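Local structure of RNA-dependent RNA polymerase (Toscana virus, 6QW0) at residues L21-S26 with G174-L179; F83-D88 with V186-F191; E96-L101 with A159-S164; Q111-I116 with V124-F129. The protein probably cleaves capped host RNAs through a manganese-binding endonuclease domain of the viral L protein, supplying primers for viral transcription by cap snatching. All blocks are in the same frame, centred on the assembly; numbering follows the deposited sequence.

Contact 1 (L21-S26 with G174-L179). With SO4 (sulfate ion), chain E.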
# COMPACT_ATOMS: atom_id res chain seq x y z
N LEU A 21 -15.17 -0.00 -1.62
CA LEU A 21 -14.40 -0.77 -0.65
C LEU A 21 -15.09 -2.08 -0.32
O LEU A 21 -16.32 -2.13 -0.17
CB LEU A 21 -14.19 0.04 0.63
CG LEU A 21 -13.33 1.31 0.52
CD1 LEU A 21 -13.52 2.14 1.77
CD2 LEU A 21 -11.83 1.00 0.27
N ARG A 22 -14.30 -3.14 -0.23
CA ARG A 22 -14.76 -4.47 0.13
C ARG A 22 -14.02 -4.95 1.37
O ARG A 22 -12.86 -4.60 1.60
CB ARG A 22 -14.52 -5.46 -1.02
CG ARG A 22 -15.26 -5.08 -2.32
CD ARG A 22 -14.78 -5.90 -3.52
NE ARG A 22 -14.68 -7.32 -3.17
CZ ARG A 22 -14.24 -8.26 -4.00
NH1 ARG A 22 -13.87 -7.96 -5.24
NH2 ARG A 22 -14.17 -9.52 -3.58
N ARG A 23 -14.70 -5.79 2.15
CA ARG A 23 -14.08 -6.42 3.30
C ARG A 23 -13.62 -7.83 2.94
O ARG A 23 -14.37 -8.60 2.35
CB ARG A 23 -15.04 -6.47 4.49
CG ARG A 23 -15.58 -5.11 4.89
CD ARG A 23 -15.98 -5.07 6.36
NE ARG A 23 -16.27 -3.71 6.79
CZ ARG A 23 -16.50 -3.36 8.04
NH1 ARG A 23 -16.49 -4.27 9.01
NH2 ARG A 23 -16.76 -2.09 8.33
N TYR A 24 -12.38 -8.14 3.31
CA TYR A 24 -11.77 -9.44 3.07
C TYR A 24 -11.32 -10.02 4.40
O TYR A 24 -10.78 -9.29 5.23
CB TYR A 24 -10.54 -9.32 2.17
CG TYR A 24 -10.78 -8.82 0.77
CD1 TYR A 24 -11.06 -9.70 -0.25
CD2 TYR A 24 -10.66 -7.47 0.46
CE1 TYR A 24 -11.24 -9.27 -1.55
CE2 TYR A 24 -10.85 -7.03 -0.84
CZ TYR A 24 -11.13 -7.94 -1.83
OH TYR A 24 -11.31 -7.55 -3.14
N GLU A 25 -11.55 -11.31 4.60
CA GLU A 25 -11.07 -11.97 5.80
C GLU A 25 -9.86 -12.82 5.46
O GLU A 25 -9.82 -13.48 4.41
CB GLU A 25 -12.17 -12.85 6.42
CG GLU A 25 -13.29 -12.06 7.09
CD GLU A 25 -14.24 -11.41 6.10
OE1 GLU A 25 -14.56 -10.21 6.27
OE2 GLU A 25 -14.66 -12.09 5.14
N SER A 26 -8.86 -12.81 6.34
CA SER A 26 -7.72 -13.69 6.15
C SER A 26 -8.11 -15.14 6.41
O SER A 26 -9.12 -15.44 7.06
CB SER A 26 -6.55 -13.29 7.05
OG SER A 26 -6.93 -13.15 8.40
N GLY A 174 -7.71 -9.30 8.47
CA GLY A 174 -8.17 -9.14 7.11
C GLY A 174 -7.73 -7.81 6.51
O GLY A 174 -6.83 -7.16 7.02
N VAL A 175 -8.41 -7.44 5.43
CA VAL A 175 -8.08 -6.26 4.63
C VAL A 175 -9.38 -5.61 4.20
O VAL A 175 -10.33 -6.31 3.84
CB VAL A 175 -7.24 -6.67 3.40
CG1 VAL A 175 -7.20 -5.57 2.37
CG2 VAL A 175 -5.83 -7.07 3.82
N VAL A 176 -9.42 -4.28 4.23
CA VAL A 176 -10.47 -3.51 3.55
C VAL A 176 -9.81 -2.84 2.35
O VAL A 176 -8.85 -2.09 2.51
CB VAL A 176 -11.11 -2.48 4.48
CG1 VAL A 176 -12.16 -1.68 3.72
CG2 VAL A 176 -11.75 -3.20 5.67
N SER A 177 -10.33 -3.13 1.16
CA SER A 177 -9.70 -2.62 -0.06
C SER A 177 -10.73 -2.55 -1.17
O SER A 177 -11.67 -3.35 -1.20
CB SER A 177 -8.53 -3.52 -0.51
OG SER A 177 -7.87 -2.96 -1.65
N ASN A 178 -10.53 -1.62 -2.10
CA ASN A 178 -11.34 -1.63 -3.31
C ASN A 178 -10.61 -2.25 -4.50
O ASN A 178 -11.14 -2.27 -5.61
CB ASN A 178 -11.87 -0.21 -3.65
CG ASN A 178 -10.79 0.85 -3.74
OD1 ASN A 178 -9.64 0.63 -3.38
ND2 ASN A 178 -11.19 2.04 -4.20
N LEU A 179 -9.43 -2.82 -4.27
CA LEU A 179 -8.89 -3.75 -5.25
C LEU A 179 -9.65 -5.07 -5.17
O LEU A 179 -10.33 -5.37 -4.18
CB LEU A 179 -7.39 -3.99 -5.01
CG LEU A 179 -6.47 -2.79 -5.27
CD1 LEU A 179 -5.11 -3.03 -4.60
CD2 LEU A 179 -6.31 -2.56 -6.77
S SO4 E . -7.01 -16.44 10.13
O1 SO4 E . -6.90 -17.85 9.80
O2 SO4 E . -6.32 -16.16 11.38
O3 SO4 E . -8.43 -16.09 10.25
O4 SO4 E . -6.40 -15.68 9.05
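Tyr-24 OH is gripped by several groups at once: it donates to Leu-179 O at 2.6 Å, in the carbonyl plane and on a lone pair, and accepts the backbone N-H of Leu-181. The Arg-22 guanidinium turns a face to the same oxygen, which stands over the centre of its plane, while Arg-22 NH1 forms a salt bridge with Asp-180. The phenol closes one end of an antiparallel beta ladder, strand 22-25 on strand 174-177, in the mixed sheet of a PD-(D/E)XK nuclease fold. Four backbone bonds hold the ladder. In one of them Tyr-24 N meets Val-175 O at 2.8 Å, nearly along the C=O axis, and that oxygen also lies in the plane of the Tyr-24 ring, 3.6 Å from CD2 at its edge. The ring side of the ladder faces helix 183-203 through Val-186. Val-176 projects from the other side toward helix 136-157, and its CG1 packs on Leu-21 CB at 4.1 Å. Leu-21 CD2 continues to Asn-178 N, 3.8 Å away. Farther down, the extended Gly-174 brings CA to 3.2 Å from Tyr-24 O, a CA-H...O contact. Just past the strand, Ser-26 OG donates to sulfate O4 at 2.7 Å.

Contact 2 (F83-D88 with V186-F191)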
# COMPACT_ATOMS: atom_id res chain seq x y z
N PHE A 83 3.63 -3.79 3.41
CA PHE A 83 3.32 -3.61 2.00
C PHE A 83 4.56 -3.67 1.12
O PHE A 83 4.47 -3.38 -0.08
CB PHE A 83 2.56 -2.30 1.81
CG PHE A 83 1.24 -2.27 2.55
CD1 PHE A 83 0.13 -2.90 2.01
CD2 PHE A 83 1.12 -1.63 3.77
CE1 PHE A 83 -1.09 -2.90 2.69
CE2 PHE A 83 -0.10 -1.63 4.46
CZ PHE A 83 -1.20 -2.25 3.91
N GLY A 84 5.69 -4.12 1.68
CA GLY A 84 6.96 -4.10 0.97
C GLY A 84 7.00 -4.94 -0.28
O GLY A 84 7.83 -4.69 -1.16
N HIS A 85 6.16 -5.97 -0.37
CA HIS A 85 6.10 -6.80 -1.57
C HIS A 85 5.34 -6.13 -2.70
O HIS A 85 5.41 -6.60 -3.84
CB HIS A 85 5.45 -8.15 -1.25
CG HIS A 85 4.03 -8.05 -0.79
ND1 HIS A 85 3.64 -7.24 0.26
CD2 HIS A 85 2.90 -8.64 -1.25
CE1 HIS A 85 2.34 -7.35 0.43
NE2 HIS A 85 1.86 -8.19 -0.47
N LEU A 86 4.61 -5.06 -2.41
CA LEU A 86 3.83 -4.33 -3.41
C LEU A 86 4.52 -3.06 -3.85
O LEU A 86 4.39 -2.66 -5.02
CB LEU A 86 2.45 -3.99 -2.86
CG LEU A 86 1.61 -5.18 -2.42
CD1 LEU A 86 0.31 -4.67 -1.84
CD2 LEU A 86 1.35 -6.12 -3.58
N ALA A 87 5.21 -2.39 -2.94
CA ALA A 87 5.87 -1.15 -3.29
C ALA A 87 6.96 -0.87 -2.27
O ALA A 87 6.76 -1.07 -1.07
CB ALA A 87 4.89 0.02 -3.34
N ASP A 88 8.10 -0.40 -2.75
CA ASP A 88 9.07 0.17 -1.85
C ASP A 88 8.58 1.53 -1.37
O ASP A 88 7.69 2.15 -1.96
CB ASP A 88 10.43 0.29 -2.54
CG ASP A 88 11.01 -1.06 -2.92
OD1 ASP A 88 10.64 -2.06 -2.28
OD2 ASP A 88 11.83 -1.11 -3.87
N VAL A 186 -4.70 -11.41 -0.01
CA VAL A 186 -5.13 -10.94 1.31
C VAL A 186 -4.25 -11.54 2.39
O VAL A 186 -3.77 -10.84 3.29
CB VAL A 186 -6.61 -11.29 1.55
CG1 VAL A 186 -7.02 -11.04 3.01
CG2 VAL A 186 -7.51 -10.52 0.57
N ASN A 187 -4.03 -12.85 2.31
CA ASN A 187 -3.23 -13.55 3.32
C ASN A 187 -1.80 -13.04 3.37
O ASN A 187 -1.19 -12.98 4.44
CB ASN A 187 -3.25 -15.05 3.05
CG ASN A 187 -4.56 -15.70 3.46
OD1 ASN A 187 -5.39 -15.08 4.13
ND2 ASN A 187 -4.74 -16.96 3.07
N GLU A 188 -1.21 -12.68 2.22
CA GLU A 188 0.17 -12.20 2.25
C GLU A 188 0.28 -10.86 2.97
O GLU A 188 1.17 -10.65 3.79
CB GLU A 188 0.74 -12.10 0.82
CG GLU A 188 2.26 -11.95 0.77
CD GLU A 188 3.00 -13.23 1.14
OE1 GLU A 188 2.34 -14.30 1.22
OE2 GLU A 188 4.22 -13.17 1.37
N ILE A 189 -0.66 -9.95 2.69
CA ILE A 189 -0.69 -8.67 3.40
C ILE A 189 -0.87 -8.88 4.90
O ILE A 189 -0.13 -8.33 5.72
CB ILE A 189 -1.79 -7.77 2.81
CG1 ILE A 189 -1.40 -7.36 1.38
CG2 ILE A 189 -2.01 -6.54 3.69
CD1 ILE A 189 -2.60 -7.03 0.48
N VAL A 190 -1.88 -9.68 5.28
CA VAL A 190 -2.14 -9.91 6.70
C VAL A 190 -0.97 -10.64 7.36
O VAL A 190 -0.54 -10.26 8.45
CB VAL A 190 -3.46 -10.67 6.88
CG1 VAL A 190 -3.69 -11.02 8.36
CG2 VAL A 190 -4.64 -9.86 6.35
N PHE A 191 -0.43 -11.66 6.70
CA PHE A 191 0.71 -12.39 7.26
C PHE A 191 1.89 -11.46 7.53
O PHE A 191 2.52 -11.52 8.59
CB PHE A 191 1.10 -13.52 6.31
CG PHE A 191 2.12 -14.46 6.87
CD1 PHE A 191 3.48 -14.21 6.72
CD2 PHE A 191 1.73 -15.61 7.54
CE1 PHE A 191 4.43 -15.07 7.22
CE2 PHE A 191 2.69 -16.49 8.05
CZ PHE A 191 4.03 -16.22 7.89
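Ile-189 forks at CB into two branches that meet different residues of 83-88. The short branch, CG2, touches Phe-83 CE1 at 3.9 Å, the two side chains crossing obliquely. On the longer branch CG1 lies anti to the carbonyl carbon (chi1 -68°), where it meets the edge of the His-85 imidazole in the ring plane, 3.8 Å from NE2. CD1, at the tip, reaches Leu-86 CD1 at 4.4 Å. This isoleucine belongs to helix 183-203, which packs here on the turn following helix 77-82 and, through Val-170 and Val-175, on the central sheet of the nuclease fold. The turn is drawn tight by Phe-83 O, which accepts from both Leu-86 N at 2.9 Å and Ala-87 N at 3.1 Å. His-85 sits between two aliphatic groups. Leu-86 CG stands 3.6 Å above the centre of its ring plane, and on the opposite side Glu-188 CG makes an off-centre CH-pi contact, 4.3 Å from the centroid. Glu-188 bends at chi2 (72°), and beyond the bend its carboxylate is held by Thr-62 OG1 and Gly-60 N. The Phe-83 ring stacks with that of Phe-129, a residue of the metal site.

Contact 3 (E96-L101 with A159-S164)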
# COMPACT_ATOMS: atom_id res chain seq x y z
N GLU A 96 5.32 15.70 -9.39
CA GLU A 96 6.25 15.05 -10.30
C GLU A 96 5.53 14.38 -11.46
O GLU A 96 6.15 14.17 -12.51
CB GLU A 96 7.10 14.03 -9.55
CG GLU A 96 7.73 14.59 -8.29
CD GLU A 96 8.46 13.53 -7.51
OE1 GLU A 96 9.11 12.67 -8.14
OE2 GLU A 96 8.38 13.54 -6.26
N VAL A 97 4.26 14.05 -11.31
CA VAL A 97 3.51 13.38 -12.36
C VAL A 97 2.64 14.36 -13.15
O VAL A 97 2.49 14.21 -14.36
CB VAL A 97 2.65 12.26 -11.74
CG1 VAL A 97 1.73 11.64 -12.78
CG2 VAL A 97 3.54 11.19 -11.13
N PHE A 98 2.07 15.37 -12.48
CA PHE A 98 1.09 16.25 -13.11
C PHE A 98 1.58 17.67 -13.35
O PHE A 98 0.96 18.38 -14.15
CB PHE A 98 -0.18 16.33 -12.25
CG PHE A 98 -0.97 15.05 -12.22
CD1 PHE A 98 -1.82 14.72 -13.26
CD2 PHE A 98 -0.84 14.18 -11.15
CE1 PHE A 98 -2.53 13.53 -13.24
CE2 PHE A 98 -1.55 12.99 -11.12
CZ PHE A 98 -2.40 12.67 -12.17
N GLY A 99 2.65 18.11 -12.68
CA GLY A 99 2.96 19.53 -12.63
C GLY A 99 1.98 20.28 -11.75
O GLY A 99 0.99 19.70 -11.29
N VAL A 100 2.21 21.57 -11.52
CA VAL A 100 1.33 22.34 -10.65
C VAL A 100 0.02 22.63 -11.39
O VAL A 100 -0.04 22.63 -12.62
CB VAL A 100 2.00 23.65 -10.19
CG1 VAL A 100 3.35 23.35 -9.53
CG2 VAL A 100 2.19 24.57 -11.37
N LEU A 101 -1.03 22.89 -10.61
CA LEU A 101 -2.32 23.33 -11.14
C LEU A 101 -2.48 24.84 -10.97
O LEU A 101 -2.02 25.42 -9.98
CB LEU A 101 -3.48 22.63 -10.42
CG LEU A 101 -3.61 21.12 -10.56
CD1 LEU A 101 -4.99 20.68 -10.12
CD2 LEU A 101 -3.36 20.72 -11.99
N ALA A 159 -8.70 16.10 -14.05
CA ALA A 159 -8.97 16.93 -15.22
C ALA A 159 -7.85 16.84 -16.24
O ALA A 159 -8.06 17.20 -17.41
CB ALA A 159 -9.14 18.38 -14.79
N ILE A 160 -6.67 16.39 -15.82
CA ILE A 160 -5.49 16.27 -16.67
C ILE A 160 -5.42 14.87 -17.27
O ILE A 160 -5.36 14.71 -18.49
CB ILE A 160 -4.22 16.61 -15.89
CG1 ILE A 160 -4.31 18.03 -15.35
CG2 ILE A 160 -2.97 16.41 -16.76
CD1 ILE A 160 -3.13 18.40 -14.52
N LYS A 161 -5.43 13.85 -16.40
CA LYS A 161 -5.48 12.46 -16.82
C LYS A 161 -6.45 11.78 -15.87
O LYS A 161 -6.45 12.09 -14.67
CB LYS A 161 -4.12 11.75 -16.74
CG LYS A 161 -3.05 12.38 -17.62
CD LYS A 161 -1.66 11.84 -17.27
CE LYS A 161 -0.59 12.55 -18.08
NZ LYS A 161 0.71 12.62 -17.35
N PRO A 162 -7.25 10.84 -16.35
CA PRO A 162 -8.17 10.12 -15.46
C PRO A 162 -7.40 9.38 -14.37
O PRO A 162 -6.34 8.82 -14.61
CB PRO A 162 -8.91 9.16 -16.39
CG PRO A 162 -8.02 9.02 -17.56
CD PRO A 162 -7.31 10.31 -17.73
N ILE A 163 -7.95 9.42 -13.16
CA ILE A 163 -7.35 8.76 -12.00
C ILE A 163 -8.33 7.74 -11.44
O ILE A 163 -9.53 8.01 -11.35
CB ILE A 163 -6.97 9.80 -10.92
CG1 ILE A 163 -5.85 10.72 -11.41
CG2 ILE A 163 -6.57 9.10 -9.59
CD1 ILE A 163 -5.58 11.90 -10.46
N SER A 164 -7.81 6.58 -11.04
CA SER A 164 -8.56 5.66 -10.18
C SER A 164 -7.84 5.61 -8.84
O SER A 164 -6.61 5.48 -8.81
CB SER A 164 -8.65 4.27 -10.80
OG SER A 164 -9.43 4.30 -11.99
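Phe-98 and Ile-160, whose CA atoms are 7.5 Å apart, mark the nearest backbone approach of two pieces of chain whose touching parts run 124° apart, a helix end against a loop that leads into a strand. Gly-99, with its positive phi of 72°, ends helix 94-98 just after Phe-98 and turns the chain toward Leu-101. Much of the contact falls to the Phe-98 ring, which fits among the side chains of Ile-160, Lys-161 and Ile-163. CD1 meets Ile-160 CB at 4.0 Å, and CZ meets Ile-163 CD1 at 3.7 Å, both approaching obliquely. Between them Lys-161 CB comes to the ring edge, near its plane, 4.2 Å from CE1. Val-97 CG1 lies over one face of the ring, offset toward the rim. Packing is tightest where two methyls meet, Leu-101 CD2 and Ile-160 CD1 at 3.4 Å, closer than usual for carbon atoms. Lys-161 stretches past the ring with its chain extended beyond CG. Its NZ stops 3.8 Å from Val-97 O and forms its salt bridge with Glu-118. Arg-157, near the end of helix 136-157, touches Phe-98, Leu-101 and Ile-163, and Val-124 of the adjoining strand touches Phe-98 and Lys-161. Segment 159-164 lies where helix 136-157 gives way to strand 163-171, the last step of a beta-alpha-beta crossover from the parallel neighbouring strand 124-131, an arrangement characteristic of the PD-(D/E)XK nuclease core.

Contact 4 (Q111-I116 with V124-F129). With MN3 (manganese (III) ion), chain C.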
# COMPACT_ATOMS: atom_id res chain seq x y z
N GLN A 111 1.61 16.43 -1.79
CA GLN A 111 1.18 15.18 -1.21
C GLN A 111 1.84 14.01 -1.92
O GLN A 111 2.15 14.06 -3.11
CB GLN A 111 -0.34 15.04 -1.30
CG GLN A 111 -1.11 15.94 -0.36
CD GLN A 111 -2.56 15.51 -0.24
OE1 GLN A 111 -3.30 15.53 -1.23
NE2 GLN A 111 -2.98 15.14 0.96
N SER A 112 2.03 12.91 -1.18
CA SER A 112 2.78 11.76 -1.67
C SER A 112 2.09 10.47 -1.26
O SER A 112 2.46 9.84 -0.25
CB SER A 112 4.22 11.79 -1.16
OG SER A 112 4.97 10.69 -1.67
N PRO A 113 1.10 10.02 -2.03
CA PRO A 113 0.50 8.70 -1.77
C PRO A 113 1.53 7.60 -1.98
O PRO A 113 2.60 7.81 -2.54
CB PRO A 113 -0.63 8.60 -2.81
CG PRO A 113 -0.66 9.94 -3.53
CD PRO A 113 0.68 10.58 -3.32
N ASP A 114 1.18 6.39 -1.52
CA ASP A 114 2.16 5.30 -1.57
C ASP A 114 2.55 4.93 -2.99
O ASP A 114 3.69 4.51 -3.24
CB ASP A 114 1.62 4.07 -0.84
CG ASP A 114 1.72 4.20 0.67
OD1 ASP A 114 2.83 4.48 1.17
OD2 ASP A 114 0.69 4.07 1.36
N MSE A 115 1.62 5.02 -3.94
CA MSE A 115 1.93 4.74 -5.34
C MSE A 115 1.18 5.71 -6.25
O MSE A 115 0.01 6.00 -6.01
CB MSE A 115 1.58 3.30 -5.72
CG MSE A 115 2.03 2.18 -4.76
SE MSE A 115 1.59 0.44 -5.47
CE MSE A 115 3.00 0.37 -6.84
N ILE A 116 1.87 6.21 -7.29
CA ILE A 116 1.24 6.89 -8.42
C ILE A 116 1.76 6.20 -9.67
O ILE A 116 2.95 6.30 -10.01
CB ILE A 116 1.55 8.40 -8.46
CG1 ILE A 116 1.19 9.08 -7.14
CG2 ILE A 116 0.78 9.08 -9.62
CD1 ILE A 116 1.62 10.55 -7.05
N VAL A 124 -4.06 7.17 -14.72
CA VAL A 124 -3.18 7.26 -13.56
C VAL A 124 -3.85 6.54 -12.39
O VAL A 124 -5.02 6.77 -12.10
CB VAL A 124 -2.85 8.71 -13.18
CG1 VAL A 124 -2.00 8.73 -11.92
CG2 VAL A 124 -2.13 9.41 -14.35
N TYR A 125 -3.11 5.65 -11.74
CA TYR A 125 -3.63 4.89 -10.62
C TYR A 125 -2.93 5.36 -9.35
O TYR A 125 -1.69 5.36 -9.29
CB TYR A 125 -3.45 3.39 -10.86
CG TYR A 125 -4.18 2.93 -12.11
CD1 TYR A 125 -5.51 2.55 -12.06
CD2 TYR A 125 -3.54 2.94 -13.35
CE1 TYR A 125 -6.19 2.16 -13.22
CE2 TYR A 125 -4.21 2.57 -14.50
CZ TYR A 125 -5.53 2.17 -14.43
OH TYR A 125 -6.18 1.79 -15.58
N VAL A 126 -3.71 5.80 -8.37
CA VAL A 126 -3.18 6.27 -7.09
C VAL A 126 -3.54 5.23 -6.05
O VAL A 126 -4.71 4.86 -5.92
CB VAL A 126 -3.73 7.66 -6.74
CG1 VAL A 126 -3.30 8.08 -5.34
CG2 VAL A 126 -3.29 8.71 -7.78
N VAL A 127 -2.54 4.74 -5.32
CA VAL A 127 -2.74 3.65 -4.36
C VAL A 127 -2.20 4.10 -3.00
O VAL A 127 -1.08 4.61 -2.91
CB VAL A 127 -2.05 2.34 -4.80
CG1 VAL A 127 -2.40 1.21 -3.84
CG2 VAL A 127 -2.46 1.96 -6.22
N GLU A 128 -3.00 3.91 -1.95
CA GLU A 128 -2.56 4.28 -0.61
C GLU A 128 -2.74 3.08 0.31
O GLU A 128 -3.79 2.43 0.29
CB GLU A 128 -3.33 5.49 -0.07
CG GLU A 128 -2.95 5.86 1.35
CD GLU A 128 -1.50 6.31 1.51
OE1 GLU A 128 -0.83 6.71 0.53
OE2 GLU A 128 -1.01 6.26 2.65
N PHE A 129 -1.69 2.81 1.10
CA PHE A 129 -1.67 1.72 2.08
C PHE A 129 -1.87 2.29 3.48
O PHE A 129 -1.42 3.39 3.80
CB PHE A 129 -0.32 0.97 2.08
CG PHE A 129 0.19 0.56 0.72
CD1 PHE A 129 -0.61 -0.06 -0.22
CD2 PHE A 129 1.54 0.75 0.42
CE1 PHE A 129 -0.08 -0.44 -1.46
CE2 PHE A 129 2.07 0.37 -0.81
CZ PHE A 129 1.26 -0.22 -1.74
MN MN3 C . 0.39 4.72 3.49
O HOH W 1 1.46 8.01 1.51
O HOH W 2 2.00 6.37 4.04
O HOH W 3 -0.08 5.69 5.60
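Asp-114 and Glu-128 are brought onto one manganese ion by contrasting torsions: Asp-114 CG lies anti to its carbonyl carbon (chi1 -78°), whereas Glu-128 CG lies anti to its backbone N (chi1 177°) and the chain then bends at chi2. Asp-114 OD2 and Glu-128 OE2 each bind the metal at 2.2 Å, and Phe-129 O binds it at 2.3 Å. His-79 NE2 and two waters complete the six ligands. Second bonds fix both carboxylates. Phe-129 N donates to Asp-114 OD2 at 2.7 Å, on the anti side of the oxygen, and Asp-114 N donates to Glu-128 OE1 at 2.9 Å, almost in line with its C-O bond. A water tied to Ser-112 O also donates to OE1. Pro-113, Asp-114 and Glu-128 probably correspond to the PD and acidic positions of the PD-(D/E)XK signature, set at the mouth of the hairpin of strands 115-118 and 124-131. A classic beta bulge, Asp-114 and Met-115 facing Val-127, interrupts the ladder at this point. The Phe-129 ring spans both bulge residues. Its plane is only 18° from that of the Asp-114 carboxylate, with CD2 at 3.5 Å from Asp-114 CG, and its CZ meets SE of Met-115, present as selenomethionine, at 3.8 Å in an oblique Met-aromatic contact. The side chains of Met-115 and Val-127 run alongside each other, CB to CB 3.9 Å. Away from the metal, Pro-113 packs its CB and CG on Val-126 CG1, and Ile-116 CG2 meets Val-124 CG1.

Contacts 1, 3 and 4 all reach one mixed sheet, in which strand 163-171 lies between strands 174-177 and 124-131. Contact 2 sets helix 183-203 and the turn after helix 77-82 against that sheet. Along the chain contact 4 is nested inside contact 3, and both fall within the loops closed by contacts 1 and 2, which themselves interleave. Contacts 3 and 4 touch, their centres 12 Å apart, whereas contacts 1 and 3 are 27 Å apart. Contact 2 touches both contact 1, at 13 Å between centres, and contact 4, at 15 Å. Contact 4 holds metal ligands, contact 2 adjoins it through Phe-83 and Phe-129, and contacts 1 and 3 lie farther out, consistent with one compact endonuclease domain.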